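Local coordinates for protein phosphodiesterase (Pseudomonas aeruginosa, PDB 4G75) that is a colicin M-like bacteriocin that, as in colicin M, probably kills bacteria by hydrolysing the lipid-linked precursor of peptidoglycan, and binds a magnesium ion, at residues 212-217 / 236-241; 231-236 / 284-289; 194-199 / 216-221. All coordinates share one frame; numbering follows the deposited sequence. Where two conformers were deposited one is given.

Contact 1 (212-217 / 236-241); sequences GEITLR and IRAYDD. With MG (magnesium ion), chain B; EDO (1,2-ethanediol), chain C.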
ATOM      1  N   GLY A 212       5.648  -0.466  -6.941  1.00  9.45           N
ATOM      2  CA  GLY A 212       6.448  -1.328  -7.803  1.00 10.46           C
ATOM      3  C   GLY A 212       7.737  -0.670  -8.272  1.00  8.50           C
ATOM      4  O   GLY A 212       8.539  -0.209  -7.456  1.00 10.01           O
ATOM      5  N   GLU A 213       7.951  -0.637  -9.583  1.00  7.76           N
ATOM      6  CA  GLU A 213       9.136   0.031 -10.115  1.00  7.62           C
ATOM      7  C   GLU A 213       8.926   1.539 -10.136  1.00  6.68           C
ATOM      8  O   GLU A 213       7.923   2.024 -10.655  1.00 11.01           O
ATOM      9  CB  GLU A 213       9.470  -0.459 -11.526  1.00  7.25           C
ATOM     10  CG  GLU A 213      10.816   0.063 -12.020  1.00 20.08           C
ATOM     11  CD  GLU A 213      11.045  -0.160 -13.505  1.00 33.24           C
ATOM     12  OE1 GLU A 213      11.799  -1.092 -13.853  1.00 28.69           O
ATOM     13  OE2 GLU A 213      10.477   0.599 -14.321  1.00 25.57           O
ATOM     14  N   ILE A 214       9.876   2.279  -9.570  1.00  6.94           N
ATOM     15  CA  ILE A 214       9.810   3.733  -9.579  1.00  6.65           C
ATOM     16  C   ILE A 214      11.087   4.250 -10.215  1.00 11.21           C
ATOM     17  O   ILE A 214      11.993   3.478 -10.484  1.00 11.22           O
ATOM     18  CB  ILE A 214       9.669   4.302  -8.164  1.00  6.70           C
ATOM     19  CG1 ILE A 214      10.865   3.893  -7.298  1.00  7.57           C
ATOM     20  CG2 ILE A 214       8.366   3.809  -7.531  1.00 11.65           C
ATOM     21  CD1 ILE A 214      10.833   4.473  -5.894  1.00  7.70           C
ATOM     22  N   THR A 215      11.148   5.549 -10.469  1.00  8.24           N
ATOM     23  CA  THR A 215      12.373   6.143 -10.984  1.00  5.50           C
ATOM     24  C   THR A 215      13.008   6.956  -9.871  1.00  9.44           C
ATOM     25  O   THR A 215      12.372   7.847  -9.307  1.00  8.37           O
ATOM     26  CB  THR A 215      12.095   7.054 -12.198  1.00  8.19           C
ATOM     27  OG1 THR A 215      11.414   6.310 -13.219  1.00 12.66           O
ATOM     28  CG2 THR A 215      13.399   7.610 -12.763  1.00 10.02           C
ATOM     29  N   LEU A 216      14.255   6.631  -9.544  1.00  9.36           N
ATOM     30  CA  LEU A 216      14.996   7.397  -8.555  1.00 10.30           C
ATOM     31  C   LEU A 216      15.819   8.475  -9.242  1.00  6.61           C
ATOM     32  O   LEU A 216      16.119   8.380 -10.439  1.00  7.27           O
ATOM     33  CB  LEU A 216      15.921   6.492  -7.733  1.00  6.75           C
ATOM     34  CG  LEU A 216      15.276   5.363  -6.923  1.00  7.11           C
ATOM     35  CD1 LEU A 216      16.356   4.593  -6.171  1.00 14.49           C
ATOM     36  CD2 LEU A 216      14.233   5.923  -5.961  1.00 11.38           C
ATOM     37  N   ARG A 217      16.164   9.501  -8.477  1.00  7.59           N
ATOM     38  CA  ARG A 217      17.099  10.523  -8.927  1.00  6.71           C
ATOM     39  C   ARG A 217      18.234  10.615  -7.926  1.00 10.74           C
ATOM     40  O   ARG A 217      18.001  10.820  -6.728  1.00 12.23           O
ATOM     41  CB  ARG A 217      16.396  11.876  -9.028  1.00  6.77           C
ATOM     42  CG  ARG A 217      17.248  12.953  -9.675  1.00 10.57           C
ATOM     43  CD  ARG A 217      16.489  14.263  -9.774  1.00 16.67           C
ATOM     44  NE  ARG A 217      17.236  15.245 -10.549  1.00 15.11           N
ATOM     45  CZ  ARG A 217      16.749  16.416 -10.941  1.00 30.07           C
ATOM     46  NH1 ARG A 217      15.506  16.757 -10.631  1.00 30.36           N
ATOM     47  NH2 ARG A 217      17.506  17.249 -11.648  1.00 38.11           N
ATOM     48  N   ILE A 236      19.161  10.689  -2.588  1.00  8.40           N
ATOM     49  CA  ILE A 236      18.288   9.985  -3.501  1.00 10.75           C
ATOM     50  C   ILE A 236      16.888  10.569  -3.351  1.00 10.97           C
ATOM     51  O   ILE A 236      16.373  10.686  -2.235  1.00 10.42           O
ATOM     52  CB  ILE A 236      18.243   8.478  -3.149  1.00  8.06           C
ATOM     53  CG1 ILE A 236      19.612   7.833  -3.408  1.00 13.72           C
ATOM     54  CG2 ILE A 236      17.155   7.766  -3.937  1.00 10.29           C
ATOM     55  CD1 ILE A 236      19.683   6.380  -3.023  1.00 19.24           C
ATOM     56  N   ARG A 237      16.299  10.978  -4.468  1.00  6.22           N
ATOM     57  CA  ARG A 237      14.902  11.380  -4.500  0.51  6.97           C
ATOM     58  C   ARG A 237      14.140  10.468  -5.453  1.00  8.16           C
ATOM     59  O   ARG A 237      14.721   9.578  -6.064  1.00  7.68           O
ATOM     60  CB  ARG A 237      14.767  12.848  -4.914  0.51  8.35           C
ATOM     61  CG  ARG A 237      15.589  13.791  -4.045  0.51 15.54           C
ATOM     62  CD  ARG A 237      15.027  15.205  -4.048  0.51 12.77           C
ATOM     63  NE  ARG A 237      15.196  15.865  -5.337  0.51 19.73           N
ATOM     64  CZ  ARG A 237      16.287  16.538  -5.688  0.51 15.16           C
ATOM     65  NH1 ARG A 237      17.308  16.625  -4.845  0.51 12.75           N
ATOM     66  NH2 ARG A 237      16.360  17.113  -6.881  0.51 14.58           N
ATOM     67  N   ALA A 238      12.835  10.685  -5.571  1.00  8.12           N
ATOM     68  CA  ALA A 238      12.030   9.833  -6.432  1.00  8.68           C
ATOM     69  C   ALA A 238      10.978  10.642  -7.158  1.00  7.96           C
ATOM     70  O   ALA A 238      10.361  11.538  -6.576  1.00  7.37           O
ATOM     71  CB  ALA A 238      11.365   8.726  -5.620  1.00  6.07           C
ATOM     72  N   TYR A 239      10.759  10.296  -8.422  1.00  9.16           N
ATOM     73  CA  TYR A 239       9.713  10.935  -9.208  1.00  6.20           C
ATOM     74  C   TYR A 239       8.327  10.383  -8.880  1.00 12.65           C
ATOM     75  O   TYR A 239       8.186   9.241  -8.428  1.00  9.65           O
ATOM     76  CB  TYR A 239       9.989  10.766 -10.705  1.00  6.81           C
ATOM     77  CG  TYR A 239      11.259  11.441 -11.182  1.00 10.30           C
ATOM     78  CD1 TYR A 239      11.245  12.754 -11.635  1.00  8.90           C
ATOM     79  CD2 TYR A 239      12.469  10.763 -11.179  1.00  6.76           C
ATOM     80  CE1 TYR A 239      12.401  13.375 -12.074  1.00 13.36           C
ATOM     81  CE2 TYR A 239      13.640  11.379 -11.616  1.00 10.68           C
ATOM     82  CZ  TYR A 239      13.597  12.685 -12.060  1.00 13.86           C
ATOM     83  OH  TYR A 239      14.751  13.307 -12.506  1.00 10.89           O
ATOM     84  N   ASP A 240       7.303  11.197  -9.119  1.00  7.26           N
ATOM     85  CA  ASP A 240       5.931  10.736  -8.956  1.00 13.62           C
ATOM     86  C   ASP A 240       5.716   9.486  -9.788  1.00 11.33           C
ATOM     87  O   ASP A 240       6.282   9.341 -10.876  1.00 10.42           O
ATOM     88  CB  ASP A 240       4.931  11.791  -9.420  1.00  7.76           C
ATOM     89  CG  ASP A 240       4.925  13.024  -8.555  1.00 12.02           C
ATOM     90  OD1 ASP A 240       5.701  13.094  -7.584  1.00 10.61           O
ATOM     91  OD2 ASP A 240       4.134  13.939  -8.854  1.00 17.82           O
ATOM     92  N   ASP A 241       4.857   8.604  -9.299  1.00  9.33           N
ATOM     93  CA  ASP A 241       4.608   7.348  -9.976  1.00  8.46           C
ATOM     94  C   ASP A 241       3.109   7.122 -10.125  1.00 11.52           C
ATOM     95  O   ASP A 241       2.366   7.188  -9.151  1.00 13.08           O
ATOM     96  CB  ASP A 241       5.237   6.208  -9.178  1.00 22.32           C
ATOM     97  CG  ASP A 241       5.557   5.015 -10.038  1.00 29.92           C
ATOM     98  OD1 ASP A 241       6.550   5.080 -10.791  1.00 23.57           O
ATOM     99  OD2 ASP A 241       4.814   4.018  -9.964  1.00 14.73           O
TER
HETATM  100 MG    MG B 301       5.548   1.760 -10.646  1.00 11.33          MG
HETATM  101  C1  EDO C 302      12.878  14.044  -8.675  1.00 19.16           C
HETATM  102  O1  EDO C 302      13.305  15.288  -9.239  1.00 20.96           O
HETATM  103  C2  EDO C 302      11.931  14.355  -7.524  1.00 25.83           C
HETATM  104  O2  EDO C 302      12.614  15.220  -6.609  1.00 29.75           O
HETATM  105  O   HOH W   1       7.591   3.699 -12.525  1.00 18.38           O
HETATM  106  O   HOH W   2       8.689   7.067 -10.269  1.00 11.43           O
HETATM  107  O   HOH W   3       5.475   2.328 -13.131  1.00 24.17           O
HETATM  108  O   HOH W   4       3.154   0.962 -10.869  1.00 17.19           O
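Asp241 holds CG anti to its backbone N (chi1 -155°), which turns its carboxylate toward Glu213, and Tyr239 holds CG anti to its carbonyl carbon (chi1 -64°), which sets its ring beside Thr215 and Arg217. Asp241 OD2 and Glu213 O then meet on one magnesium ion, Glu213 O at 2.4 Å; Glu213 thus binds through its carbonyl, its carboxylate standing off the ion. Two waters and the carbonyl oxygen of Val211 are the other ligands. A further water accepts from Thr215 N and lies within hydrogen-bonding distance of Tyr239 O and Asp241 OD1, where the strands diverge beyond Thr215 and Tyr239. The two segments belong to the antiparallel hairpin of strands 213-224 and 229-243: Arg217 N to Arg237 O and Arg237 N to Arg217 O, both 2.8 Å, close the hydrogen-bonded pair, and Tyr239 N reaches Thr215 O at 3.1 Å. On one face of the sheet Leu216 CD1 packs on Ile236 CG2 at 4.0 Å. On the side of Arg217, Thr215 CG2 touches Tyr239 CD2 at 3.6 Å, and the extended Arg217 passes the phenol with CD 3.4 Å from Tyr239 OH, the guanidinium and ring planes 11° apart. That hydroxyl is hydrogen-bonded to Asn195 OD1, and Arg217 forms a salt bridge with Asp193. The side chains of Arg217 and Arg237 lie side by side, Arg237 NH2 over a face of the Arg217 guanidinium and 3.9 Å from Arg217 NH1, an approach of like charges. An ethanediol, probably from the crystallisation liquor, accepts from Arg217 NH1 at O1 and, in the modelled conformer, from Arg237 NE at O2.

Contact 2 (231-236 / 284-289); sequences SFRGEI and PVNISG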
ATOM      1  N   SER A 231      34.930  10.441  -3.045  1.00 10.96           N
ATOM      2  CA  SER A 231      33.810  10.491  -2.128  1.00 13.55           C
ATOM      3  C   SER A 231      32.615  11.087  -2.845  1.00  9.49           C
ATOM      4  O   SER A 231      32.763  11.891  -3.776  1.00 10.16           O
ATOM      5  CB  SER A 231      34.162  11.304  -0.879  1.00 17.08           C
ATOM      6  OG  SER A 231      34.536  12.625  -1.220  1.00 19.96           O
ATOM      7  N   PHE A 232      31.429  10.661  -2.437  1.00  9.28           N
ATOM      8  CA  PHE A 232      30.206  11.221  -2.980  1.00 13.29           C
ATOM      9  C   PHE A 232      29.242  11.561  -1.863  1.00 19.50           C
ATOM     10  O   PHE A 232      28.947  10.729  -1.004  1.00 12.72           O
ATOM     11  CB  PHE A 232      29.543  10.257  -3.961  1.00 14.83           C
ATOM     12  CG  PHE A 232      28.188  10.716  -4.436  1.00  7.59           C
ATOM     13  CD1 PHE A 232      28.073  11.711  -5.397  1.00 15.03           C
ATOM     14  CD2 PHE A 232      27.030  10.145  -3.929  1.00 10.10           C
ATOM     15  CE1 PHE A 232      26.831  12.133  -5.839  1.00 12.84           C
ATOM     16  CE2 PHE A 232      25.787  10.558  -4.366  1.00 15.40           C
ATOM     17  CZ  PHE A 232      25.682  11.553  -5.326  1.00 21.28           C
ATOM     18  N   ARG A 233      28.768  12.799  -1.875  1.00  9.25           N
ATOM     19  CA  ARG A 233      27.784  13.247  -0.901  0.54  8.20           C
ATOM     20  C   ARG A 233      26.585  13.830  -1.630  1.00  9.55           C
ATOM     21  O   ARG A 233      26.716  14.730  -2.455  1.00 11.26           O
ATOM     22  CB  ARG A 233      28.386  14.293   0.038  0.54  9.52           C
ATOM     23  CG  ARG A 233      29.808  13.994   0.470  0.54 15.52           C
ATOM     24  CD  ARG A 233      30.293  14.989   1.514  0.54 46.77           C
ATOM     25  NE  ARG A 233      30.187  14.463   2.873  0.54 43.60           N
ATOM     26  CZ  ARG A 233      29.097  14.547   3.629  0.54 45.75           C
ATOM     27  NH1 ARG A 233      28.004  15.136   3.162  0.54 55.80           N
ATOM     28  NH2 ARG A 233      29.101  14.039   4.855  0.54 30.80           N
ATOM     29  N   GLY A 234      25.407  13.303  -1.337  1.00 11.00           N
ATOM     30  CA  GLY A 234      24.222  13.806  -1.993  1.00 11.70           C
ATOM     31  C   GLY A 234      22.999  13.124  -1.445  1.00 14.01           C
ATOM     32  O   GLY A 234      22.937  12.803  -0.261  1.00 11.45           O
ATOM     33  N   GLU A 235      22.022  12.899  -2.309  1.00  9.58           N
ATOM     34  CA  GLU A 235      20.790  12.276  -1.860  1.00  9.99           C
ATOM     35  C   GLU A 235      20.081  11.551  -2.985  1.00 13.33           C
ATOM     36  O   GLU A 235      20.369  11.752  -4.171  1.00 13.03           O
ATOM     37  CB  GLU A 235      19.864  13.313  -1.222  1.00 12.51           C
ATOM     38  CG  GLU A 235      19.406  14.394  -2.163  1.00 11.84           C
ATOM     39  CD  GLU A 235      18.704  15.530  -1.443  1.00 19.13           C
ATOM     40  OE1 GLU A 235      18.983  15.747  -0.247  1.00 24.18           O
ATOM     41  OE2 GLU A 235      17.875  16.206  -2.077  1.00 18.87           O
ATOM     42  N   ILE A 236      19.161  10.689  -2.588  1.00  8.40           N
ATOM     43  CA  ILE A 236      18.288   9.985  -3.501  1.00 10.75           C
ATOM     44  C   ILE A 236      16.888  10.569  -3.351  1.00 10.97           C
ATOM     45  O   ILE A 236      16.373  10.686  -2.235  1.00 10.42           O
ATOM     46  CB  ILE A 236      18.243   8.478  -3.149  1.00  8.06           C
ATOM     47  CG1 ILE A 236      19.612   7.833  -3.408  1.00 13.72           C
ATOM     48  CG2 ILE A 236      17.155   7.766  -3.937  1.00 10.29           C
ATOM     49  CD1 ILE A 236      19.683   6.380  -3.023  1.00 19.24           C
ATOM     50  N   PRO A 284      19.490  10.364   2.373  1.00 11.46           N
ATOM     51  CA  PRO A 284      20.874  10.861   2.354  1.00  9.56           C
ATOM     52  C   PRO A 284      21.867   9.832   1.825  1.00  9.84           C
ATOM     53  O   PRO A 284      21.742   8.638   2.111  1.00 14.31           O
ATOM     54  CB  PRO A 284      21.164  11.145   3.832  1.00 16.73           C
ATOM     55  CG  PRO A 284      19.821  11.338   4.457  1.00 26.61           C
ATOM     56  CD  PRO A 284      18.916  10.390   3.729  1.00 15.53           C
ATOM     57  N   VAL A 285      22.852  10.300   1.068  1.00 12.07           N
ATOM     58  CA  VAL A 285      23.925   9.439   0.589  1.00  7.37           C
ATOM     59  C   VAL A 285      25.280  10.022   0.961  1.00 16.65           C
ATOM     60  O   VAL A 285      25.583  11.177   0.647  1.00 12.10           O
ATOM     61  CB  VAL A 285      23.872   9.240  -0.939  1.00  7.07           C
ATOM     62  CG1 VAL A 285      25.000   8.333  -1.386  1.00 10.46           C
ATOM     63  CG2 VAL A 285      22.531   8.644  -1.356  1.00 12.22           C
ATOM     64  N   ASN A 286      26.079   9.208   1.642  1.00 11.27           N
ATOM     65  CA  ASN A 286      27.429   9.584   2.034  0.51 16.17           C
ATOM     66  C   ASN A 286      28.342   8.375   1.875  1.00 17.02           C
ATOM     67  O   ASN A 286      28.422   7.527   2.764  1.00 16.41           O
ATOM     68  CB  ASN A 286      27.439  10.079   3.483  0.51 20.23           C
ATOM     69  CG  ASN A 286      28.766  10.698   3.889  0.51 26.86           C
ATOM     70  OD1 ASN A 286      29.571  11.094   3.044  0.51 17.97           O
ATOM     71  ND2 ASN A 286      28.995  10.794   5.196  0.51 23.62           N
ATOM     72  N   ILE A 287      29.014   8.292   0.732  1.00 12.55           N
ATOM     73  CA  ILE A 287      29.829   7.131   0.415  1.00  8.36           C
ATOM     74  C   ILE A 287      31.221   7.526  -0.049  1.00 10.69           C
ATOM     75  O   ILE A 287      31.466   8.675  -0.430  1.00 12.01           O
ATOM     76  CB  ILE A 287      29.151   6.252  -0.659  1.00 10.36           C
ATOM     77  CG1 ILE A 287      28.833   7.074  -1.911  1.00  9.09           C
ATOM     78  CG2 ILE A 287      27.878   5.630  -0.103  1.00 17.67           C
ATOM     79  CD1 ILE A 287      28.361   6.243  -3.081  1.00 11.80           C
ATOM     80  N   SER A 288      32.134   6.569  -0.032  1.00 10.58           N
ATOM     81  CA  SER A 288      33.506   6.862  -0.407  1.00  7.72           C
ATOM     82  C   SER A 288      34.219   5.586  -0.786  1.00 11.37           C
ATOM     83  O   SER A 288      33.763   4.487  -0.469  1.00 15.19           O
ATOM     84  CB  SER A 288      34.232   7.563   0.743  1.00 15.54           C
ATOM     85  OG  SER A 288      34.256   6.754   1.904  1.00 14.21           O
ATOM     86  N   GLY A 289      35.343   5.729  -1.473  1.00 13.40           N
ATOM     87  CA  GLY A 289      36.142   4.580  -1.840  1.00 11.14           C
ATOM     88  C   GLY A 289      37.443   5.030  -2.463  1.00 14.04           C
ATOM     89  O   GLY A 289      37.885   6.162  -2.251  1.00 12.43           O
TER
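This is antiparallel strand pairing, 231-236 against 284-289, in which the C-terminal strand 283-290 adds to strand 229-243 within the mixed sheet of the colicin M family domain, away from the magnesium site. Phe232 with Ile287 and Gly234 with Val285 are hydrogen-bonded pairs, each closed in both directions; Phe232 N to Ile287 O is 2.8 Å and almost straight at 174°. Val285 N to Gly234 O is also 2.8 Å. One face of the pairing is apolar. Phe232 presents its ring edge to Val285, whose CG1 stands 3.7 Å from Phe232 CD2, while Phe232 CB rests on Ile287 CG1 at 3.9 Å. The other branch of the same valine, Val285 CG2, packs 3.7 Å from Ile236 CG1, so Val285 reaches both Phe232 and Ile236, on either side of Gly234. Gly234 has its backbone N over a face of the Phe232 ring, near the rim. The reverse face carries Ser231, Arg233, Glu235, Pro284, Asn286 and Ser288, with Glu235 in a salt bridge to Arg237. In the modelled conformers Asn286 OD1 lies over a face of the Arg233 guanidinium at angles poor for a bond, which suggests that backbone bonds and apolar packing, not polar side chains, hold this pairing.

Contact 3 (194-199 / 216-221); sequences FNVPYA and LRIVGI. With EDO (1,2-ethanediol), chain G; EDO (1,2-ethanediol), chain C.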
ATOM      1  N   PHE A 194      21.621  11.945 -12.013  1.00 13.60           N
ATOM      2  CA  PHE A 194      21.116  10.960 -12.960  1.00  8.96           C
ATOM      3  C   PHE A 194      19.852  10.240 -12.473  1.00  6.87           C
ATOM      4  O   PHE A 194      19.529  10.261 -11.288  1.00  9.84           O
ATOM      5  CB  PHE A 194      22.213   9.962 -13.365  1.00  8.62           C
ATOM      6  CG  PHE A 194      22.745   9.122 -12.228  1.00 13.49           C
ATOM      7  CD1 PHE A 194      22.152   7.915 -11.902  1.00 15.16           C
ATOM      8  CD2 PHE A 194      23.868   9.518 -11.522  1.00 23.93           C
ATOM      9  CE1 PHE A 194      22.647   7.135 -10.870  1.00 17.23           C
ATOM     10  CE2 PHE A 194      24.369   8.736 -10.490  1.00 15.35           C
ATOM     11  CZ  PHE A 194      23.755   7.546 -10.167  1.00 14.19           C
ATOM     12  N   ASN A 195      19.136   9.628 -13.412  1.00 11.25           N
ATOM     13  CA  ASN A 195      17.900   8.905 -13.113  1.00  7.77           C
ATOM     14  C   ASN A 195      18.095   7.412 -13.274  1.00 17.40           C
ATOM     15  O   ASN A 195      18.786   6.968 -14.189  1.00 27.71           O
ATOM     16  CB  ASN A 195      16.771   9.378 -14.042  1.00  7.95           C
ATOM     17  CG  ASN A 195      16.564  10.865 -13.985  1.00 11.37           C
ATOM     18  OD1 ASN A 195      16.582  11.458 -12.910  1.00 10.39           O
ATOM     19  ND2 ASN A 195      16.382  11.490 -15.151  1.00 11.90           N
ATOM     20  N   VAL A 196      17.491   6.634 -12.386  1.00 11.41           N
ATOM     21  CA  VAL A 196      17.612   5.179 -12.447  0.54  8.73           C
ATOM     22  C   VAL A 196      16.316   4.508 -12.009  1.00 13.05           C
ATOM     23  O   VAL A 196      15.744   4.859 -10.976  1.00 14.81           O
ATOM     24  CB  VAL A 196      18.786   4.637 -11.576  0.54 21.24           C
ATOM     25  CG1 VAL A 196      19.783   5.732 -11.262  0.54 31.20           C
ATOM     26  CG2 VAL A 196      18.275   3.981 -10.297  0.54 16.88           C
ATOM     27  N   PRO A 197      15.840   3.542 -12.805  1.00 13.71           N
ATOM     28  CA  PRO A 197      14.670   2.764 -12.401  1.00  9.52           C
ATOM     29  C   PRO A 197      15.049   1.856 -11.236  1.00 10.67           C
ATOM     30  O   PRO A 197      16.185   1.374 -11.156  1.00 12.59           O
ATOM     31  CB  PRO A 197      14.346   1.929 -13.644  1.00 14.56           C
ATOM     32  CG  PRO A 197      15.081   2.601 -14.777  1.00 27.39           C
ATOM     33  CD  PRO A 197      16.299   3.202 -14.159  1.00 20.51           C
ATOM     34  N   TYR A 198      14.101   1.627 -10.336  1.00  7.87           N
ATOM     35  CA  TYR A 198      14.381   0.857  -9.145  1.00  8.73           C
ATOM     36  C   TYR A 198      13.194  -0.016  -8.815  1.00 16.37           C
ATOM     37  O   TYR A 198      12.073   0.478  -8.671  1.00 11.21           O
ATOM     38  CB  TYR A 198      14.701   1.784  -7.970  1.00  9.06           C
ATOM     39  CG  TYR A 198      15.386   1.083  -6.821  1.00 11.11           C
ATOM     40  CD1 TYR A 198      16.770   0.955  -6.786  1.00 14.64           C
ATOM     41  CD2 TYR A 198      14.651   0.548  -5.776  1.00  7.23           C
ATOM     42  CE1 TYR A 198      17.407   0.310  -5.730  1.00 13.29           C
ATOM     43  CE2 TYR A 198      15.272  -0.107  -4.723  1.00  7.35           C
ATOM     44  CZ  TYR A 198      16.649  -0.225  -4.708  1.00 12.49           C
ATOM     45  OH  TYR A 198      17.266  -0.866  -3.657  1.00 13.59           O
ATOM     46  N   ALA A 199      13.444  -1.315  -8.714  1.00  8.93           N
ATOM     47  CA  ALA A 199      12.389  -2.272  -8.392  1.00 13.32           C
ATOM     48  C   ALA A 199      12.244  -2.321  -6.887  1.00 13.93           C
ATOM     49  O   ALA A 199      13.050  -2.955  -6.206  1.00 12.27           O
ATOM     50  CB  ALA A 199      12.743  -3.649  -8.937  1.00 17.43           C
ATOM     51  N   LEU A 216      14.255   6.631  -9.544  1.00  9.36           N
ATOM     52  CA  LEU A 216      14.996   7.397  -8.555  1.00 10.30           C
ATOM     53  C   LEU A 216      15.819   8.475  -9.242  1.00  6.61           C
ATOM     54  O   LEU A 216      16.119   8.380 -10.439  1.00  7.27           O
ATOM     55  CB  LEU A 216      15.921   6.492  -7.733  1.00  6.75           C
ATOM     56  CG  LEU A 216      15.276   5.363  -6.923  1.00  7.11           C
ATOM     57  CD1 LEU A 216      16.356   4.593  -6.171  1.00 14.49           C
ATOM     58  CD2 LEU A 216      14.233   5.923  -5.961  1.00 11.38           C
ATOM     59  N   ARG A 217      16.164   9.501  -8.477  1.00  7.59           N
ATOM     60  CA  ARG A 217      17.099  10.523  -8.927  1.00  6.71           C
ATOM     61  C   ARG A 217      18.234  10.615  -7.926  1.00 10.74           C
ATOM     62  O   ARG A 217      18.001  10.820  -6.728  1.00 12.23           O
ATOM     63  CB  ARG A 217      16.396  11.876  -9.028  1.00  6.77           C
ATOM     64  CG  ARG A 217      17.248  12.953  -9.675  1.00 10.57           C
ATOM     65  CD  ARG A 217      16.489  14.263  -9.774  1.00 16.67           C
ATOM     66  NE  ARG A 217      17.236  15.245 -10.549  1.00 15.11           N
ATOM     67  CZ  ARG A 217      16.749  16.416 -10.941  1.00 30.07           C
ATOM     68  NH1 ARG A 217      15.506  16.757 -10.631  1.00 30.36           N
ATOM     69  NH2 ARG A 217      17.506  17.249 -11.648  1.00 38.11           N
ATOM     70  N   ILE A 218      19.458  10.455  -8.419  1.00  9.88           N
ATOM     71  CA  ILE A 218      20.649  10.529  -7.583  1.00 10.01           C
ATOM     72  C   ILE A 218      21.343  11.845  -7.870  1.00  8.35           C
ATOM     73  O   ILE A 218      21.791  12.086  -8.993  1.00  9.36           O
ATOM     74  CB  ILE A 218      21.608   9.359  -7.849  1.00 10.58           C
ATOM     75  CG1 ILE A 218      21.025   8.056  -7.293  1.00 18.69           C
ATOM     76  CG2 ILE A 218      22.959   9.597  -7.161  1.00 11.75           C
ATOM     77  CD1 ILE A 218      19.865   7.516  -8.061  1.00 18.60           C
ATOM     78  N   VAL A 219      21.427  12.698  -6.856  0.54  6.94           N
ATOM     79  CA  VAL A 219      21.989  14.032  -7.041  0.54  9.99           C
ATOM     80  C   VAL A 219      22.945  14.393  -5.910  0.54 15.33           C
ATOM     81  O   VAL A 219      22.650  14.178  -4.738  0.54 10.23           O
ATOM     82  CB  VAL A 219      20.880  15.098  -7.139  0.54 18.21           C
ATOM     83  CG1 VAL A 219      20.041  15.111  -5.871  0.54 15.13           C
ATOM     84  CG2 VAL A 219      21.478  16.470  -7.409  0.54 24.50           C
ATOM     85  N   GLY A 220      24.097  14.943  -6.268  1.00 12.43           N
ATOM     86  CA  GLY A 220      25.084  15.307  -5.277  1.00  7.64           C
ATOM     87  C   GLY A 220      26.393  15.760  -5.867  1.00  9.15           C
ATOM     88  O   GLY A 220      26.477  16.137  -7.037  1.00 11.83           O
ATOM     89  N   ILE A 221      27.425  15.719  -5.038  1.00  7.15           N
ATOM     90  CA  ILE A 221      28.736  16.182  -5.453  1.00  9.75           C
ATOM     91  C   ILE A 221      29.730  15.044  -5.325  1.00  8.99           C
ATOM     92  O   ILE A 221      29.852  14.438  -4.268  1.00 10.10           O
ATOM     93  CB  ILE A 221      29.208  17.343  -4.572  1.00 14.33           C
ATOM     94  CG1 ILE A 221      28.250  18.529  -4.706  1.00 18.65           C
ATOM     95  CG2 ILE A 221      30.623  17.748  -4.947  1.00 12.08           C
ATOM     96  CD1 ILE A 221      28.677  19.747  -3.926  1.00 34.09           C
TER
HETATM   97  C1  EDO G 306      16.284  -2.969  -9.007  1.00 35.94           C
HETATM   98  O1  EDO G 306      15.626  -2.115  -9.946  1.00 43.57           O
HETATM   99  C2  EDO G 306      16.196  -2.359  -7.616  1.00 18.53           C
HETATM  100  O2  EDO G 306      17.274  -2.866  -6.820  1.00 31.52           O
HETATM  101  C1  EDO C 302      12.878  14.044  -8.675  1.00 19.16           C
HETATM  102  O1  EDO C 302      13.305  15.288  -9.239  1.00 20.96           O
HETATM  103  C2  EDO C 302      11.931  14.355  -7.524  1.00 25.83           C
HETATM  104  O2  EDO C 302      12.614  15.220  -6.609  1.00 29.75           O
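Ile218 CB sits over a face of the Phe194 ring, 3.9 Å from its centroid and 20° off the normal, a CH-pi contact whose closest pair is Ile218 CB and Phe194 CZ at 3.6 Å. From CB the side chain divides. CG2, anti to the backbone N, reaches Phe194 CE2 at 3.7 Å; CG1 passes Phe194 CE1 and CZ; and the tip, CD1, ends 4.0 Å from Phe194 CE1, with Val196 CG1 also beside it in the modelled conformer. Phe194 and Ile218 form a hydrogen-bonded pair of the antiparallel strands 188-199 and 213-224, as do Val196 and Leu216, where Leu216 N reaches Val196 O at 2.7 Å. Helix 176-184 lays Gln177 and Phe178 against Phe194, and loop residues Pro170 and Met175 cover Leu216 and Ile218. Farther along the same face of the sheet, Leu216 CD1 packs 3.7 Å from Tyr198 CG; over the centre of the Tyr198 ring lies C2 of an ethanediol, whose O1 accepts from Ala199 N. Tyr198 OH is hydrogen-bonded to Asp203. On the opposite face, between the two hydrogen-bonded pairs, Asn195 and Arg217 run side by side, Asn195 OD1, hydrogen-bonded to Tyr239 OH, lying 3.6 Å from Arg217 CG, an apolar part of that chain.

In the fold
The three contacts step across one sheet, from strand 188-199 through 213-224 and 229-243 to 283-290. Contacts 1 and 3, with centres about 8 Å apart, share Leu216 and Arg217 on the strand between them, and Tyr239 OH of contact 1 meets Asn195 OD1 of contact 3 at 2.6 Å. Contacts 1 and 2 share Ile236, but their centres are about 18 Å apart. Contact 2 joins contact 3 through the hairpin, Glu235 N lying 2.8 Å from Val219 O. Magnesium sits at the contact 1 end, with the Tyr198 side chain of contact 3 about 10 Å from it; the segment connecting 194-199 to 216-221 supplies the ligands Val211 and Glu213.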